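Local structure of DNA alpha-glucosyltransferase (Enterobacteria phage T4, 1XV5) at residues 207-212 against 295-300; 304-309 against 328-333; 320-325 against 346-351. The protein belongs to the GT-B clan of glycosyltransferases, which pair two Rossmann-like domains, and holds uridine-5'-diphosphate in its ligand pocket. All coordinates share one frame; numbering follows the deposited sequence.

In the fold
All three contacts lie in the Rossmann-like domain built on the sheet that runs from strand 251-254 to strand 347-349. Interactions 1 and 2 join loops and helix ends beside UDP, and they meet at Glu307, which pairs with both Lys210 and Ser295. Interaction 1 mixes a CH-pi contact with a lysine directed at the diphosphate. In interaction 2, leucines pack next to a water-bridged arginine, while helix 308-316 offers its backbone to the ligand. Both are partly buried. Interaction 3 is the most buried of the three, a strand pairing at the sheet edge, largely apolar and aromatic, with its charges at one end. Interactions 2 and 3 share helix 324-329, and Trp323 packs against Ser295 and Lys296 of interaction 1.

Interaction 1: 207-212 against 295-300; sequences TTWKGF and SKLNQK. With UDP (uridine-5'-diphosphate), chain C.
At the diphosphate end of the UDP pocket, Trp209 and Lys210, in a short 3-10 turn, pack against Ser295, Lys296 and Leu297. Leu297 CD2 lies over one face of the indole in a CH-pi contact, 3.6 Å from the centroid of the six-membered ring of Trp209 and 18° off its normal. The methyl is displaced toward the rim and comes closest to Trp209 CD2, at 3.4 Å. Trp209 CG stands between its own backbone N and carbonyl carbon (chi1 59°), and the two side chains run side by side, pointing the same way. The backbones are also joined: Lys296 N donates to Trp209 O at 2.9 Å, and the same oxygen receives a CA-H...O contact from Ser295 CA at 3.1 Å. Both loops follow neighbouring parallel strands, 199-203 and 288-293, in one of the two Rossmann-like domains of the GT-B fold. Lys210 reaches the ligand by a chain bent at chi2 (-72°), and its NZ donates to UDP O1B at 2.9 Å and more weakly to O3A. Glu307 forms a salt bridge with the same NZ and a hydrogen bond with Ser295 OG. A water donates to Lys210 O and to Ser295 OG, 2.8 Å from each.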
loop_
_atom_site.group_PDB
_atom_site.type_symbol
_atom_site.label_atom_id
_atom_site.label_comp_id
_atom_site.label_asym_id
_atom_site.label_seq_id
_atom_site.Cartn_x
_atom_site.Cartn_y
_atom_site.Cartn_z
ATOM N N THR A 207 -0.957 -8.786 -9.326
ATOM C CA THR A 207 -0.469 -7.795 -10.275
ATOM C C THR A 207 0.998 -8.163 -10.414
ATOM O O THR A 207 1.710 -8.272 -9.423
ATOM C CB THR A 207 -0.645 -6.372 -9.739
ATOM O OG1 THR A 207 -2.044 -6.071 -9.677
ATOM C CG2 THR A 207 0.033 -5.367 -10.657
ATOM N N THR A 208 1.444 -8.374 -11.645
ATOM C CA THR A 208 2.810 -8.819 -11.864
ATOM C C THR A 208 3.942 -8.006 -11.245
ATOM O O THR A 208 4.970 -8.585 -10.891
ATOM C CB THR A 208 3.079 -9.038 -13.370
ATOM O OG1 THR A 208 2.834 -7.827 -14.087
ATOM C CG2 THR A 208 2.159 -10.135 -13.906
ATOM N N TRP A 209 3.786 -6.692 -11.090
ATOM C CA TRP A 209 4.885 -5.944 -10.478
ATOM C C TRP A 209 5.019 -6.206 -8.982
ATOM O O TRP A 209 5.952 -5.718 -8.343
ATOM C CB TRP A 209 4.801 -4.429 -10.753
ATOM C CG TRP A 209 3.578 -3.685 -10.305
ATOM C CD1 TRP A 209 2.512 -3.328 -11.083
ATOM C CD2 TRP A 209 3.348 -3.094 -9.017
ATOM N NE1 TRP A 209 1.641 -2.544 -10.364
ATOM C CE2 TRP A 209 2.130 -2.385 -9.094
ATOM C CE3 TRP A 209 4.058 -3.090 -7.807
ATOM C CZ2 TRP A 209 1.602 -1.674 -8.005
ATOM C CZ3 TRP A 209 3.532 -2.381 -6.723
ATOM C CH2 TRP A 209 2.317 -1.685 -6.834
ATOM N N LYS A 210 4.098 -6.991 -8.428
ATOM C CA LYS A 210 4.151 -7.337 -7.009
ATOM C C LYS A 210 5.124 -8.494 -6.834
ATOM O O LYS A 210 5.435 -8.894 -5.713
ATOM C CB LYS A 210 2.765 -7.742 -6.497
ATOM C CG LYS A 210 1.753 -6.605 -6.463
ATOM C CD LYS A 210 2.048 -5.591 -5.359
ATOM C CE LYS A 210 0.960 -4.524 -5.307
ATOM N NZ LYS A 210 1.155 -3.511 -4.225
ATOM N N GLY A 211 5.577 -9.043 -7.959
ATOM C CA GLY A 211 6.544 -10.130 -7.939
ATOM C C GLY A 211 6.118 -11.532 -7.540
ATOM O O GLY A 211 6.934 -12.285 -7.012
ATOM N N PHE A 212 4.870 -11.919 -7.791
ATOM C CA PHE A 212 4.470 -13.265 -7.409
ATOM C C PHE A 212 5.133 -14.348 -8.264
ATOM O O PHE A 212 5.401 -15.442 -7.774
ATOM C CB PHE A 212 2.935 -13.430 -7.403
ATOM C CG PHE A 212 2.261 -13.142 -8.720
ATOM C CD1 PHE A 212 1.728 -11.883 -8.984
ATOM C CD2 PHE A 212 2.117 -14.143 -9.676
ATOM C CE1 PHE A 212 1.055 -11.624 -10.183
ATOM C CE2 PHE A 212 1.450 -13.898 -10.877
ATOM C CZ PHE A 212 0.917 -12.636 -11.129
ATOM N N SER A 295 7.834 -6.556 -4.658
ATOM C CA SER A 295 7.440 -5.518 -5.602
ATOM C C SER A 295 8.688 -5.007 -6.316
ATOM O O SER A 295 9.736 -4.794 -5.699
ATOM C CB SER A 295 6.722 -4.375 -4.884
ATOM O OG SER A 295 5.423 -4.793 -4.501
ATOM N N LYS A 296 8.558 -4.811 -7.622
ATOM C CA LYS A 296 9.674 -4.385 -8.458
ATOM C C LYS A 296 9.298 -3.264 -9.420
ATOM O O LYS A 296 9.539 -3.360 -10.629
ATOM C CB LYS A 296 10.173 -5.597 -9.244
ATOM C CG LYS A 296 9.046 -6.333 -9.976
ATOM C CD LYS A 296 9.342 -7.814 -10.130
ATOM C CE LYS A 296 10.562 -8.049 -10.997
ATOM N NZ LYS A 296 10.887 -9.494 -11.096
ATOM N N LEU A 297 8.710 -2.201 -8.881
ATOM C CA LEU A 297 8.315 -1.061 -9.697
ATOM C C LEU A 297 9.518 -0.453 -10.400
ATOM O O LEU A 297 10.641 -0.502 -9.892
ATOM C CB LEU A 297 7.665 0.022 -8.829
ATOM C CG LEU A 297 6.264 -0.247 -8.284
ATOM C CD1 LEU A 297 5.909 0.825 -7.265
ATOM C CD2 LEU A 297 5.252 -0.266 -9.429
ATOM N N ASN A 298 9.282 0.120 -11.573
ATOM C CA ASN A 298 10.360 0.769 -12.299
ATOM C C ASN A 298 10.843 1.931 -11.433
ATOM O O ASN A 298 10.065 2.532 -10.690
ATOM C CB ASN A 298 9.865 1.295 -13.645
ATOM C CG ASN A 298 10.953 2.008 -14.425
ATOM O OD1 ASN A 298 11.327 3.138 -14.104
ATOM N ND2 ASN A 298 11.479 1.343 -15.450
ATOM N N GLN A 299 12.131 2.226 -11.542
ATOM C CA GLN A 299 12.785 3.290 -10.792
ATOM C C GLN A 299 12.030 4.622 -10.773
ATOM O O GLN A 299 12.019 5.318 -9.761
ATOM C CB GLN A 299 14.185 3.500 -11.377
ATOM C CG GLN A 299 15.054 4.487 -10.635
ATOM C CD GLN A 299 16.374 4.715 -11.343
ATOM O OE1 GLN A 299 17.063 3.764 -11.713
ATOM N NE2 GLN A 299 16.733 5.980 -11.533
ATOM N N LYS A 300 11.404 4.975 -11.891
ATOM C CA LYS A 300 10.675 6.241 -11.990
ATOM C C LYS A 300 9.591 6.423 -10.932
ATOM O O LYS A 300 9.284 7.550 -10.543
ATOM C CB LYS A 300 10.037 6.368 -13.374
ATOM C CG LYS A 300 9.009 5.287 -13.654
ATOM C CD LYS A 300 8.621 5.222 -15.124
ATOM C CE LYS A 300 7.798 6.413 -15.549
ATOM N NZ LYS A 300 7.354 6.252 -16.963
HETATM N N1 UDP C . -4.319 -6.306 2.166
HETATM C C2 UDP C . -5.249 -6.992 2.921
HETATM N N3 UDP C . -5.823 -8.068 2.293
HETATM C C4 UDP C . -5.556 -8.522 1.014
HETATM C C5 UDP C . -4.571 -7.764 0.304
HETATM C C6 UDP C . -4.003 -6.706 0.890
HETATM O O2 UDP C . -5.536 -6.674 4.064
HETATM O O4 UDP C . -6.153 -9.508 0.585
HETATM C "C1'" UDP C . -3.687 -5.130 2.774
HETATM C "C2'" UDP C . -2.169 -5.212 2.897
HETATM O "O2'" UDP C . -1.790 -5.970 4.026
HETATM C "C3'" UDP C . -1.830 -3.730 2.994
HETATM C "C4'" UDP C . -2.783 -3.128 1.964
HETATM O "O4'" UDP C . -3.927 -4.023 1.933
HETATM O "O3'" UDP C . -2.159 -3.255 4.300
HETATM C "C5'" UDP C . -2.213 -2.993 0.565
HETATM O "O5'" UDP C . -1.360 -1.856 0.501
HETATM P PA UDP C . 0.063 -1.883 -0.220
HETATM O O1A UDP C . 0.611 -0.520 -0.060
HETATM O O2A UDP C . 0.839 -3.042 0.294
HETATM O O3A UDP C . -0.248 -2.177 -1.800
HETATM P PB UDP C . -1.506 -1.761 -2.763
HETATM O O1B UDP C . -0.944 -1.515 -4.115
HETATM O O2B UDP C . -2.564 -2.783 -2.596
HETATM O O3B UDP C . -2.023 -0.382 -2.169
HETATM O O HOH W 1 4.916 -7.356 -3.457
#

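Interaction 2: 304-309 against 328-333; sequences RSLEYT and ENLKFR. With UDP (uridine-5'-diphosphate), chain C; EDO (1,2-ethanediol), chain F.
Leu306 and Leu330 each carry CG anti to the carbonyl carbon (chi1 -87° and -76°), and with chi2 near 180° in both, which sets CD1, the side chains meet at an oblique crossing, with Leu306 CD2 only 3.5 Å from Leu330 CD1, tighter than usual carbon packing. The contact joins the chain entering helix 308-316 to the chain leaving helix 324-329, within the nucleotide-binding Rossmann-like domain of the GT-B fold. The other methyl of Leu330, CD2, rests against the backbone of the entering chain, 3.6 Å from Ser305 O. Beside it the aliphatic part of Arg304 covers the leaving chain, its CG 3.6 Å from Lys331 O. Past CG the arginine bends at chi3, and its guanidinium comes near Arg333 CG. No direct hydrogen bond links the segments here; instead Arg304 NH2 donates to a water at 2.9 Å, which donates in turn to Arg333 O. The two guanidinium groups do not touch; Arg304 NH1 forms a salt bridge with Glu394, and Arg333 NH2 bonds to Gln384 O and to a 1,2-ethanediol. Helix 308-316, with Glu307 at its N-cap, starts against the α-phosphate of UDP, where the helix dipole could partly offset the negative charge. Tyr308 N donates to UDP O1A at 3.0 Å, and Thr309 N to UDP O2A at 3.0 Å.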
loop_
_atom_site.group_PDB
_atom_site.type_symbol
_atom_site.label_atom_id
_atom_site.label_comp_id
_atom_site.label_asym_id
_atom_site.label_seq_id
_atom_site.Cartn_x
_atom_site.Cartn_y
_atom_site.Cartn_z
ATOM N N ARG A 304 10.813 7.479 -1.943
ATOM C CA ARG A 304 11.002 7.106 -0.535
ATOM C C ARG A 304 9.934 6.124 -0.059
ATOM O O ARG A 304 10.047 5.556 1.017
ATOM C CB ARG A 304 10.911 8.332 0.391
ATOM C CG ARG A 304 12.011 9.376 0.253
ATOM C CD ARG A 304 11.777 10.514 1.257
ATOM N NE ARG A 304 10.499 11.187 1.025
ATOM C CZ ARG A 304 9.894 11.982 1.906
ATOM N NH1 ARG A 304 8.730 12.546 1.605
ATOM N NH2 ARG A 304 10.446 12.207 3.091
ATOM N N SER A 305 8.900 5.917 -0.863
ATOM C CA SER A 305 7.800 5.061 -0.442
ATOM C C SER A 305 7.911 3.544 -0.518
ATOM O O SER A 305 8.037 2.972 -1.604
ATOM C CB SER A 305 6.524 5.468 -1.186
ATOM O OG SER A 305 6.242 6.844 -1.014
ATOM N N LEU A 306 7.872 2.898 0.644
ATOM C CA LEU A 306 7.824 1.445 0.682
ATOM C C LEU A 306 6.309 1.279 0.700
ATOM O O LEU A 306 5.579 2.265 0.869
ATOM C CB LEU A 306 8.420 0.873 1.972
ATOM C CG LEU A 306 9.930 0.631 1.972
ATOM C CD1 LEU A 306 10.365 0.167 3.357
ATOM C CD2 LEU A 306 10.289 -0.416 0.909
ATOM N N GLU A 307 5.832 0.058 0.512
ATOM C CA GLU A 307 4.398 -0.201 0.518
ATOM C C GLU A 307 3.983 -0.749 1.874
ATOM O O GLU A 307 4.831 -1.129 2.684
ATOM C CB GLU A 307 4.052 -1.200 -0.581
ATOM C CG GLU A 307 4.380 -0.680 -1.960
ATOM C CD GLU A 307 4.092 -1.687 -3.045
ATOM O OE1 GLU A 307 4.935 -2.581 -3.275
ATOM O OE2 GLU A 307 3.010 -1.588 -3.653
ATOM N N TYR A 308 2.682 -0.784 2.130
ATOM C CA TYR A 308 2.214 -1.293 3.409
ATOM C C TYR A 308 2.639 -2.728 3.673
ATOM O O TYR A 308 3.010 -3.058 4.795
ATOM C CB TYR A 308 0.697 -1.141 3.522
ATOM C CG TYR A 308 0.314 0.280 3.858
ATOM C CD1 TYR A 308 -0.346 1.087 2.936
ATOM C CD2 TYR A 308 0.688 0.844 5.081
ATOM C CE1 TYR A 308 -0.619 2.429 3.223
ATOM C CE2 TYR A 308 0.423 2.176 5.372
ATOM C CZ TYR A 308 -0.226 2.962 4.443
ATOM O OH TYR A 308 -0.461 4.289 4.733
ATOM N N THR A 309 2.604 -3.584 2.655
ATOM C CA THR A 309 3.023 -4.960 2.876
ATOM C C THR A 309 4.495 -5.013 3.281
ATOM O O THR A 309 4.901 -5.917 4.003
ATOM C CB THR A 309 2.780 -5.856 1.638
ATOM O OG1 THR A 309 3.271 -5.208 0.461
ATOM C CG2 THR A 309 1.285 -6.142 1.482
ATOM N N GLU A 328 17.447 -0.635 -3.707
ATOM C CA GLU A 328 18.470 0.200 -4.326
ATOM C C GLU A 328 17.884 1.498 -4.874
ATOM O O GLU A 328 18.552 2.537 -4.881
ATOM C CB GLU A 328 19.156 -0.558 -5.470
ATOM C CG GLU A 328 20.059 -1.694 -5.011
ATOM C CD GLU A 328 20.591 -2.528 -6.163
ATOM O OE1 GLU A 328 21.542 -3.305 -5.939
ATOM O OE2 GLU A 328 20.054 -2.416 -7.287
ATOM N N ASN A 329 16.633 1.434 -5.324
ATOM C CA ASN A 329 15.952 2.582 -5.917
ATOM C C ASN A 329 15.228 3.489 -4.928
ATOM O O ASN A 329 14.788 4.579 -5.297
ATOM C CB ASN A 329 14.948 2.102 -6.973
ATOM C CG ASN A 329 15.613 1.415 -8.151
ATOM O OD1 ASN A 329 14.974 0.652 -8.881
ATOM N ND2 ASN A 329 16.893 1.691 -8.352
ATOM N N LEU A 330 15.083 3.042 -3.686
ATOM C CA LEU A 330 14.409 3.842 -2.669
ATOM C C LEU A 330 15.428 4.479 -1.734
ATOM O O LEU A 330 16.474 3.897 -1.461
ATOM C CB LEU A 330 13.442 2.977 -1.855
ATOM C CG LEU A 330 12.127 2.605 -2.542
ATOM C CD1 LEU A 330 11.374 1.610 -1.683
ATOM C CD2 LEU A 330 11.294 3.866 -2.772
ATOM N N LYS A 331 15.105 5.674 -1.246
ATOM C CA LYS A 331 15.985 6.399 -0.341
ATOM C C LYS A 331 15.429 6.469 1.082
ATOM O O LYS A 331 14.248 6.747 1.292
ATOM C CB LYS A 331 16.225 7.817 -0.863
ATOM C CG LYS A 331 16.944 7.881 -2.201
ATOM C CD LYS A 331 17.271 9.318 -2.568
ATOM C CE LYS A 331 17.960 9.417 -3.918
ATOM N NZ LYS A 331 17.037 9.105 -5.046
ATOM N N PHE A 332 16.311 6.225 2.048
ATOM C CA PHE A 332 15.981 6.240 3.473
ATOM C C PHE A 332 15.488 7.630 3.874
ATOM O O PHE A 332 16.105 8.638 3.542
ATOM C CB PHE A 332 17.248 5.856 4.256
ATOM C CG PHE A 332 17.032 5.593 5.721
ATOM C CD1 PHE A 332 15.820 5.104 6.203
ATOM C CD2 PHE A 332 18.085 5.762 6.615
ATOM C CE1 PHE A 332 15.663 4.782 7.555
ATOM C CE2 PHE A 332 17.944 5.445 7.962
ATOM C CZ PHE A 332 16.729 4.952 8.437
ATOM N N ARG A 333 14.367 7.684 4.587
ATOM C CA ARG A 333 13.800 8.963 5.013
ATOM C C ARG A 333 14.796 9.792 5.826
ATOM O O ARG A 333 14.861 11.016 5.693
ATOM C CB ARG A 333 12.549 8.720 5.861
ATOM C CG ARG A 333 11.760 9.987 6.227
ATOM C CD ARG A 333 10.687 9.681 7.277
ATOM N NE ARG A 333 11.296 9.231 8.528
ATOM C CZ ARG A 333 11.805 10.041 9.450
ATOM N NH1 ARG A 333 11.769 11.358 9.278
ATOM N NH2 ARG A 333 12.385 9.533 10.527
HETATM N N1 UDP C . -4.319 -6.306 2.166
HETATM C C2 UDP C . -5.249 -6.992 2.921
HETATM N N3 UDP C . -5.823 -8.068 2.293
HETATM C C4 UDP C . -5.556 -8.522 1.014
HETATM C C5 UDP C . -4.571 -7.764 0.304
HETATM C C6 UDP C . -4.003 -6.706 0.890
HETATM O O2 UDP C . -5.536 -6.674 4.064
HETATM O O4 UDP C . -6.153 -9.508 0.585
HETATM C "C1'" UDP C . -3.687 -5.130 2.774
HETATM C "C2'" UDP C . -2.169 -5.212 2.897
HETATM O "O2'" UDP C . -1.790 -5.970 4.026
HETATM C "C3'" UDP C . -1.830 -3.730 2.994
HETATM C "C4'" UDP C . -2.783 -3.128 1.964
HETATM O "O4'" UDP C . -3.927 -4.023 1.933
HETATM O "O3'" UDP C . -2.159 -3.255 4.300
HETATM C "C5'" UDP C . -2.213 -2.993 0.565
HETATM O "O5'" UDP C . -1.360 -1.856 0.501
HETATM P PA UDP C . 0.063 -1.883 -0.220
HETATM O O1A UDP C . 0.611 -0.520 -0.060
HETATM O O2A UDP C . 0.839 -3.042 0.294
HETATM O O3A UDP C . -0.248 -2.177 -1.800
HETATM P PB UDP C . -1.506 -1.761 -2.763
HETATM O O1B UDP C . -0.944 -1.515 -4.115
HETATM O O2B UDP C . -2.564 -2.783 -2.596
HETATM O O3B UDP C . -2.023 -0.382 -2.169
HETATM C C1 EDO F . 13.385 12.098 12.713
HETATM O O1 EDO F . 14.221 11.260 11.898
HETATM C C2 EDO F . 12.513 13.035 11.867
HETATM O O2 EDO F . 13.296 14.042 11.206
HETATM O O HOH W 2 13.199 12.553 4.056
#

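Interaction 3: 320-325 against 346-351; sequences PVFWKS and IIWFDE
Phe322 and Trp348 meet on one face of a parallel strand pair, with Val321, Trp323, Ile347 and Phe349 on the other. The strands, 319-323 and 347-349, belong to a beta-alpha-beta unit whose second strand is outermost in its sheet. Ile347 N donates to Pro320 O at 2.9 Å, Phe322 N to Ile347 O at 2.9 Å, and further bonds run from Phe349 N to Phe322 O and from Lys324 N to Phe349 O. Packing is tight among the buried side chains of both faces. The edge of Phe322 turns toward the face of Trp348, itself only partly covered, in an offset edge-to-face pair with planes at 68°, and Phe322 CB lies 3.5 Å from Trp348 CZ3. Ile346 touches both rings: its CG2 stands 3.6 Å above the plane of the Trp348 ring, over its centre, and also meets Phe322 CD2. On the opposite face Val321 CG1 packs against Phe349 CB, while Phe349 and Trp323 meet rim to rim, neither over the other, with planes only 20° apart. Helix 354-365 covers Ile347 and Phe349. Toward the solvent end the contact loosens. The exposed Glu351 lays its CB 3.6 Å from Trp323 CH2, and Asp350 directs OD1 to Asn352 N. Lys324, fully extended alongside Asp350, forms a salt bridge from NZ to Asp350 OD2, 3.3 Å apart, whose hydrogen bond is weak.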
loop_
_atom_site.group_PDB
_atom_site.type_symbol
_atom_site.label_atom_id
_atom_site.label_comp_id
_atom_site.label_asym_id
_atom_site.label_seq_id
_atom_site.Cartn_x
_atom_site.Cartn_y
_atom_site.Cartn_z
ATOM N N PRO A 320 12.051 -9.742 6.943
ATOM C CA PRO A 320 11.611 -9.235 5.640
ATOM C C PRO A 320 12.537 -9.605 4.494
ATOM O O PRO A 320 13.755 -9.439 4.584
ATOM C CB PRO A 320 11.571 -7.717 5.841
ATOM C CG PRO A 320 11.464 -7.540 7.323
ATOM C CD PRO A 320 12.364 -8.628 7.855
ATOM N N VAL A 321 11.953 -10.106 3.415
ATOM C CA VAL A 321 12.720 -10.440 2.228
ATOM C C VAL A 321 12.119 -9.534 1.153
ATOM O O VAL A 321 10.983 -9.746 0.728
ATOM C CB VAL A 321 12.559 -11.924 1.843
ATOM C CG1 VAL A 321 13.342 -12.217 0.566
ATOM C CG2 VAL A 321 13.057 -12.816 2.990
ATOM N N PHE A 322 12.877 -8.513 0.749
ATOM C CA PHE A 322 12.428 -7.539 -0.252
ATOM C C PHE A 322 13.203 -7.648 -1.566
ATOM O O PHE A 322 14.311 -8.180 -1.604
ATOM C CB PHE A 322 12.617 -6.098 0.250
ATOM C CG PHE A 322 11.806 -5.730 1.473
ATOM C CD1 PHE A 322 10.748 -6.516 1.916
ATOM C CD2 PHE A 322 12.089 -4.543 2.154
ATOM C CE1 PHE A 322 9.978 -6.126 3.019
ATOM C CE2 PHE A 322 11.330 -4.142 3.254
ATOM C CZ PHE A 322 10.270 -4.935 3.689
ATOM N N TRP A 323 12.619 -7.106 -2.632
ATOM C CA TRP A 323 13.249 -7.108 -3.953
ATOM C C TRP A 323 14.453 -6.166 -3.913
ATOM O O TRP A 323 14.314 -4.982 -3.612
ATOM C CB TRP A 323 12.238 -6.639 -5.007
ATOM C CG TRP A 323 12.715 -6.750 -6.423
ATOM C CD1 TRP A 323 13.097 -5.730 -7.244
ATOM C CD2 TRP A 323 12.843 -7.952 -7.190
ATOM N NE1 TRP A 323 13.453 -6.221 -8.479
ATOM C CE2 TRP A 323 13.307 -7.582 -8.473
ATOM C CE3 TRP A 323 12.610 -9.308 -6.919
ATOM C CZ2 TRP A 323 13.542 -8.520 -9.486
ATOM C CZ3 TRP A 323 12.843 -10.243 -7.927
ATOM C CH2 TRP A 323 13.305 -9.840 -9.196
ATOM N N LYS A 324 15.631 -6.698 -4.221
ATOM C CA LYS A 324 16.863 -5.911 -4.195
ATOM C C LYS A 324 16.821 -4.562 -4.912
ATOM O O LYS A 324 17.132 -3.529 -4.309
ATOM C CB LYS A 324 18.020 -6.743 -4.756
ATOM C CG LYS A 324 19.384 -6.071 -4.636
ATOM C CD LYS A 324 20.481 -6.937 -5.243
ATOM C CE LYS A 324 21.855 -6.325 -5.013
ATOM N NZ LYS A 324 22.940 -7.111 -5.662
ATOM N N SER A 325 16.446 -4.557 -6.189
ATOM C CA SER A 325 16.421 -3.308 -6.945
ATOM C C SER A 325 15.504 -2.258 -6.332
ATOM O O SER A 325 15.749 -1.064 -6.478
ATOM C CB SER A 325 16.025 -3.553 -8.407
ATOM O OG SER A 325 14.634 -3.780 -8.541
ATOM N N ILE A 346 17.179 -6.659 6.722
ATOM C CA ILE A 346 16.350 -7.042 5.585
ATOM C C ILE A 346 17.161 -7.907 4.625
ATOM O O ILE A 346 18.332 -7.627 4.367
ATOM C CB ILE A 346 15.857 -5.797 4.811
ATOM C CG1 ILE A 346 14.902 -4.984 5.687
ATOM C CG2 ILE A 346 15.190 -6.224 3.501
ATOM C CD1 ILE A 346 14.644 -3.567 5.178
ATOM N N ILE A 347 16.544 -8.965 4.114
ATOM C CA ILE A 347 17.216 -9.832 3.153
ATOM C C ILE A 347 16.807 -9.322 1.779
ATOM O O ILE A 347 15.622 -9.319 1.441
ATOM C CB ILE A 347 16.783 -11.301 3.319
ATOM C CG1 ILE A 347 17.280 -11.824 4.672
ATOM C CG2 ILE A 347 17.323 -12.145 2.162
ATOM C CD1 ILE A 347 16.902 -13.263 4.981
ATOM N N TRP A 348 17.779 -8.866 0.995
ATOM C CA TRP A 348 17.470 -8.340 -0.329
ATOM C C TRP A 348 17.512 -9.417 -1.403
ATOM O O TRP A 348 18.577 -9.806 -1.886
ATOM C CB TRP A 348 18.419 -7.184 -0.674
ATOM C CG TRP A 348 18.310 -6.038 0.303
ATOM C CD1 TRP A 348 19.178 -5.730 1.313
ATOM C CD2 TRP A 348 17.243 -5.081 0.386
ATOM N NE1 TRP A 348 18.717 -4.640 2.019
ATOM C CE2 TRP A 348 17.532 -4.225 1.472
ATOM C CE3 TRP A 348 16.071 -4.869 -0.351
ATOM C CZ2 TRP A 348 16.689 -3.168 1.839
ATOM C CZ3 TRP A 348 15.230 -3.816 0.017
ATOM C CH2 TRP A 348 15.547 -2.980 1.103
ATOM N N PHE A 349 16.323 -9.894 -1.756
ATOM C CA PHE A 349 16.131 -10.931 -2.761
ATOM C C PHE A 349 16.815 -10.535 -4.062
ATOM O O PHE A 349 16.487 -9.512 -4.654
ATOM C CB PHE A 349 14.631 -11.120 -2.985
ATOM C CG PHE A 349 14.281 -12.294 -3.853
ATOM C CD1 PHE A 349 14.396 -12.216 -5.238
ATOM C CD2 PHE A 349 13.818 -13.474 -3.282
ATOM C CE1 PHE A 349 14.049 -13.301 -6.047
ATOM C CE2 PHE A 349 13.468 -14.565 -4.078
ATOM C CZ PHE A 349 13.585 -14.476 -5.466
ATOM N N ASP A 350 17.758 -11.360 -4.506
ATOM C CA ASP A 350 18.508 -11.085 -5.729
ATOM C C ASP A 350 18.181 -12.127 -6.790
ATOM O O ASP A 350 18.626 -13.273 -6.698
ATOM C CB ASP A 350 20.010 -11.118 -5.433
ATOM C CG ASP A 350 20.841 -10.582 -6.581
ATOM O OD1 ASP A 350 20.330 -10.548 -7.719
ATOM O OD2 ASP A 350 22.008 -10.207 -6.345
ATOM N N GLU A 351 17.416 -11.732 -7.801
ATOM C CA GLU A 351 17.031 -12.664 -8.855
ATOM C C GLU A 351 18.241 -13.201 -9.620
ATOM O O GLU A 351 18.166 -14.261 -10.241
ATOM C CB GLU A 351 16.064 -11.997 -9.835
ATOM C CG GLU A 351 16.725 -11.064 -10.834
ATOM C CD GLU A 351 15.743 -10.531 -11.864
ATOM O OE1 GLU A 351 14.908 -11.323 -12.351
ATOM O OE2 GLU A 351 15.814 -9.328 -12.190
#